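Erythrocyte membrane protein 1 (PDB 2XU0) probably binds host cell surface receptors as a parasite adhesion protein, this chain being its N-terminal segment and first Duffy-binding-like domain, a rosetting domain. Local coordinates at residues I38-G50 with L252-I264. The protein carries 10 engineered substitutions. Numbering follows the deposited sequence.
With GOL (glycerol), chain G.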
# COMPACT_ATOMS: atom_id res chain seq x y z
N ILE A 38 15.07 -16.25 11.11
CA ILE A 38 14.86 -16.81 12.44
C ILE A 38 15.45 -18.22 12.57
O ILE A 38 15.32 -18.83 13.63
CB ILE A 38 13.36 -16.74 12.89
CG1 ILE A 38 12.46 -17.70 12.09
CG2 ILE A 38 12.84 -15.29 12.92
CD1 ILE A 38 11.21 -18.12 12.83
N LYS A 39 16.07 -18.73 11.48
CA LYS A 39 16.64 -20.08 11.46
C LYS A 39 17.80 -20.21 12.43
O LYS A 39 17.82 -21.15 13.22
CB LYS A 39 17.07 -20.51 10.04
CG LYS A 39 17.18 -22.03 9.92
CD LYS A 39 18.01 -22.50 8.74
CE LYS A 39 18.65 -23.86 8.97
NZ LYS A 39 17.65 -24.94 9.20
N LYS A 40 18.75 -19.27 12.37
CA LYS A 40 19.92 -19.23 13.22
C LYS A 40 19.57 -18.72 14.62
O LYS A 40 18.88 -17.71 14.77
CB LYS A 40 21.06 -18.39 12.58
CG LYS A 40 20.76 -16.89 12.31
CD LYS A 40 19.98 -16.59 11.00
CE LYS A 40 20.69 -16.96 9.71
NZ LYS A 40 21.97 -16.21 9.52
N LYS A 41 20.06 -19.44 15.65
CA LYS A 41 19.82 -19.06 17.03
C LYS A 41 20.65 -17.84 17.41
O LYS A 41 21.82 -17.71 17.04
CB LYS A 41 20.07 -20.24 17.99
CG LYS A 41 19.56 -20.00 19.41
CD LYS A 41 18.66 -21.13 19.90
CE LYS A 41 18.08 -20.85 21.27
NZ LYS A 41 19.11 -20.78 22.34
N ASN A 42 19.98 -16.90 18.07
CA ASN A 42 20.60 -15.69 18.56
C ASN A 42 20.63 -15.85 20.09
O ASN A 42 19.57 -15.84 20.74
CB ASN A 42 19.84 -14.43 18.11
CG ASN A 42 20.35 -13.15 18.73
OD1 ASN A 42 21.45 -13.09 19.31
ND2 ASN A 42 19.56 -12.10 18.65
N PRO A 43 21.83 -16.04 20.67
CA PRO A 43 21.92 -16.23 22.13
C PRO A 43 21.57 -14.99 22.94
O PRO A 43 21.28 -15.09 24.12
CB PRO A 43 23.39 -16.62 22.36
CG PRO A 43 23.94 -16.93 21.00
CD PRO A 43 23.17 -16.10 20.05
N TYR A 44 21.57 -13.83 22.28
CA TYR A 44 21.39 -12.52 22.91
C TYR A 44 20.02 -11.87 22.79
O TYR A 44 19.83 -10.75 23.25
CB TYR A 44 22.54 -11.59 22.46
CG TYR A 44 23.87 -12.32 22.44
CD1 TYR A 44 24.55 -12.60 23.63
CD2 TYR A 44 24.39 -12.83 21.26
CE1 TYR A 44 25.75 -13.31 23.63
CE2 TYR A 44 25.59 -13.55 21.24
CZ TYR A 44 26.27 -13.78 22.43
OH TYR A 44 27.45 -14.48 22.43
N GLU A 45 19.04 -12.62 22.23
CA GLU A 45 17.64 -12.23 21.99
C GLU A 45 16.96 -11.48 23.11
O GLU A 45 16.38 -10.42 22.88
CB GLU A 45 16.81 -13.47 21.62
CG GLU A 45 16.91 -13.84 20.15
CD GLU A 45 15.81 -14.71 19.59
OE1 GLU A 45 14.76 -14.87 20.25
OE2 GLU A 45 15.99 -15.22 18.45
N GLN A 46 17.08 -12.00 24.33
CA GLN A 46 16.45 -11.45 25.54
C GLN A 46 16.90 -10.04 25.91
O GLN A 46 16.15 -9.33 26.58
CB GLN A 46 16.53 -12.43 26.74
CG GLN A 46 16.48 -13.94 26.38
CD GLN A 46 17.72 -14.50 25.70
OE1 GLN A 46 18.81 -13.90 25.69
NE2 GLN A 46 17.57 -15.65 25.05
N GLN A 47 18.10 -9.62 25.45
CA GLN A 47 18.64 -8.28 25.72
C GLN A 47 17.97 -7.22 24.83
O GLN A 47 18.05 -6.02 25.12
CB GLN A 47 20.18 -8.24 25.49
CG GLN A 47 21.00 -8.63 26.71
CD GLN A 47 21.13 -10.12 26.84
OE1 GLN A 47 20.28 -10.79 27.44
NE2 GLN A 47 22.18 -10.68 26.27
N LEU A 48 17.34 -7.67 23.73
CA LEU A 48 16.63 -6.84 22.75
C LEU A 48 15.13 -6.96 22.94
O LEU A 48 14.38 -6.14 22.42
CB LEU A 48 17.02 -7.25 21.32
CG LEU A 48 18.47 -7.03 20.86
CD1 LEU A 48 18.59 -7.33 19.41
CD2 LEU A 48 18.94 -5.60 21.13
N LYS A 49 14.70 -7.99 23.70
CA LYS A 49 13.30 -8.23 24.00
C LYS A 49 12.76 -7.12 24.90
O LYS A 49 13.36 -6.81 25.93
CB LYS A 49 13.12 -9.62 24.63
CG LYS A 49 11.66 -10.02 24.84
CD LYS A 49 11.13 -10.93 23.73
CE LYS A 49 9.80 -11.55 24.08
NZ LYS A 49 8.72 -10.54 24.19
N GLY A 50 11.68 -6.51 24.46
CA GLY A 50 11.03 -5.43 25.18
C GLY A 50 9.92 -5.91 26.09
O GLY A 50 9.04 -6.67 25.66
N LEU A 252 21.51 -4.89 14.41
CA LEU A 252 20.90 -4.66 15.72
C LEU A 252 19.44 -4.20 15.60
O LEU A 252 18.59 -4.68 16.37
CB LEU A 252 21.74 -3.62 16.49
CG LEU A 252 21.32 -3.31 17.92
CD1 LEU A 252 21.66 -4.47 18.85
CD2 LEU A 252 21.99 -2.05 18.42
N ARG A 253 19.14 -3.29 14.66
CA ARG A 253 17.77 -2.80 14.45
C ARG A 253 16.87 -3.87 13.82
O ARG A 253 15.70 -3.95 14.18
CB ARG A 253 17.75 -1.54 13.61
CG ARG A 253 18.42 -0.35 14.25
CD ARG A 253 17.62 0.84 13.80
NE ARG A 253 18.43 1.82 13.12
CZ ARG A 253 17.96 2.90 12.52
NH1 ARG A 253 16.66 3.14 12.49
NH2 ARG A 253 18.79 3.75 11.94
N GLU A 254 17.42 -4.68 12.89
CA GLU A 254 16.75 -5.80 12.21
C GLU A 254 16.27 -6.83 13.23
O GLU A 254 15.15 -7.35 13.09
CB GLU A 254 17.75 -6.56 11.32
CG GLU A 254 17.93 -5.98 9.94
CD GLU A 254 19.07 -6.57 9.13
OE1 GLU A 254 19.39 -5.98 8.07
OE2 GLU A 254 19.65 -7.60 9.55
N ASP A 255 17.18 -7.22 14.16
CA ASP A 255 16.90 -8.22 15.20
C ASP A 255 15.96 -7.65 16.22
O ASP A 255 15.04 -8.33 16.63
CB ASP A 255 18.20 -8.70 15.85
CG ASP A 255 18.99 -9.59 14.91
OD1 ASP A 255 18.53 -9.81 13.76
OD2 ASP A 255 20.03 -10.11 15.35
N TRP A 256 16.12 -6.36 16.56
CA TRP A 256 15.18 -5.74 17.47
C TRP A 256 13.77 -5.86 16.88
O TRP A 256 12.86 -6.26 17.59
CB TRP A 256 15.53 -4.28 17.75
CG TRP A 256 14.74 -3.71 18.90
CD1 TRP A 256 15.06 -3.77 20.22
CD2 TRP A 256 13.44 -3.11 18.82
NE1 TRP A 256 14.06 -3.19 20.97
CE2 TRP A 256 13.05 -2.78 20.14
CE3 TRP A 256 12.56 -2.80 17.76
CZ2 TRP A 256 11.83 -2.16 20.43
CZ3 TRP A 256 11.36 -2.16 18.05
CH2 TRP A 256 10.99 -1.87 19.37
N TRP A 257 13.60 -5.54 15.57
CA TRP A 257 12.29 -5.62 14.93
C TRP A 257 11.75 -7.03 15.01
O TRP A 257 10.64 -7.25 15.49
CB TRP A 257 12.33 -5.13 13.47
CG TRP A 257 10.99 -5.27 12.80
CD1 TRP A 257 10.59 -6.29 11.98
CD2 TRP A 257 9.80 -4.53 13.13
NE1 TRP A 257 9.26 -6.14 11.66
CE2 TRP A 257 8.73 -5.12 12.40
CE3 TRP A 257 9.54 -3.41 13.94
CZ2 TRP A 257 7.45 -4.57 12.40
CZ3 TRP A 257 8.26 -2.87 13.94
CH2 TRP A 257 7.23 -3.46 13.20
N THR A 258 12.53 -7.99 14.52
CA THR A 258 12.18 -9.40 14.49
C THR A 258 11.75 -9.91 15.85
O THR A 258 10.77 -10.64 15.93
CB THR A 258 13.35 -10.18 13.89
OG1 THR A 258 13.55 -9.68 12.57
CG2 THR A 258 13.07 -11.68 13.83
N ILE A 259 12.47 -9.49 16.91
CA ILE A 259 12.21 -9.92 18.28
C ILE A 259 10.92 -9.33 18.84
O ILE A 259 10.16 -10.05 19.50
CB ILE A 259 13.45 -9.70 19.18
CG1 ILE A 259 14.54 -10.77 18.87
CG2 ILE A 259 13.09 -9.73 20.68
CD1 ILE A 259 16.01 -10.26 19.09
N ASN A 260 10.63 -8.06 18.54
CA ASN A 260 9.47 -7.39 19.10
C ASN A 260 8.28 -7.28 18.19
O ASN A 260 7.26 -6.74 18.62
CB ASN A 260 9.87 -6.01 19.64
CG ASN A 260 10.86 -6.10 20.77
OD1 ASN A 260 10.49 -6.36 21.92
ND2 ASN A 260 12.13 -6.00 20.47
N ARG A 261 8.38 -7.75 16.93
CA ARG A 261 7.30 -7.60 15.94
C ARG A 261 5.94 -8.12 16.38
O ARG A 261 4.92 -7.55 16.03
CB ARG A 261 7.70 -8.13 14.55
CG ARG A 261 7.84 -9.66 14.48
CD ARG A 261 8.41 -10.12 13.15
NE ARG A 261 7.47 -9.96 12.03
CZ ARG A 261 6.58 -10.86 11.65
NH1 ARG A 261 6.47 -12.01 12.31
NH2 ARG A 261 5.80 -10.64 10.61
N GLU A 262 5.93 -9.20 17.18
CA GLU A 262 4.70 -9.82 17.66
C GLU A 262 3.88 -8.89 18.55
O GLU A 262 2.70 -8.75 18.30
CB GLU A 262 5.00 -11.15 18.36
CG GLU A 262 3.74 -11.85 18.81
CD GLU A 262 4.00 -13.10 19.62
OE1 GLU A 262 3.49 -13.17 20.77
OE2 GLU A 262 4.71 -14.00 19.12
N GLN A 263 4.51 -8.26 19.57
CA GLN A 263 3.86 -7.28 20.49
C GLN A 263 3.45 -6.04 19.70
O GLN A 263 2.35 -5.51 19.90
CB GLN A 263 4.83 -6.82 21.59
CG GLN A 263 5.57 -7.90 22.33
CD GLN A 263 6.47 -7.28 23.36
OE1 GLN A 263 6.01 -6.69 24.35
NE2 GLN A 263 7.78 -7.40 23.14
N ILE A 264 4.33 -5.59 18.78
CA ILE A 264 4.02 -4.44 17.91
C ILE A 264 2.72 -4.71 17.12
O ILE A 264 1.83 -3.85 17.09
CB ILE A 264 5.24 -4.03 17.03
CG1 ILE A 264 6.36 -3.42 17.94
CG2 ILE A 264 4.82 -3.01 15.92
CD1 ILE A 264 7.90 -3.67 17.49
C1 GOL G . 17.84 -12.57 15.81
O1 GOL G . 17.02 -12.43 16.95
C2 GOL G . 17.08 -13.33 14.73
O2 GOL G . 17.40 -12.75 13.45
C3 GOL G . 17.44 -14.83 14.84
O3 GOL G . 18.78 -15.04 14.35
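Leu-48 drops from the loop 40-50 onto helix 252-264. Its CB lies 3.9 Å from Ile-259 CD1, in van der Waals contact, and a little farther from Trp-256 CD1. CG stands beside the backbone N and opposite the carbonyl carbon (chi1 -66°), which directs the methyls to the helix. From CG the two methyls diverge. CD1 rests 3.8 Å from Asp-255 CB, and CD2 meets Leu-252 CD1 at 3.7 Å. Ile-228 and Tyr-240 also touch this buried leucine.

Beside it, the Asn-260 amide reads two backbone groups of the loop. Its ND2 donates to Leu-48 O at 3.0 Å, nearly straight at 170° and in the plane of the amide. Its OD1 takes Gly-50 N on a lone pair at 2.8 Å. The second proton of ND2 goes to Trp-256 O, one turn back in the helix. Three bonds thus fix the rotation of this amide. Gln-263 NE2 adds a bond to Gly-50 O at 2.9 Å.

Ile-259 CG2 packs on Lys-49 CA. Farther along, a glycerol, probably from the crystallisation liquor, sits between the segments, near Asp-255 and Ile-259. Asp-255 OD2 is hydrogen-bonded to Tyr-240 OH. Asn-42 ND2 donates to glycerol O1, while Asn-42 OD1 accepts from Tyr-44 N.

The latter bond closes an Asx turn. Overall, this part of the PfEMP1 N-terminal segment is held at Leu-48 and Gly-50 by the side-chain amides of Asn-260 and Gln-263, on a helix of the Duffy-binding-like fold.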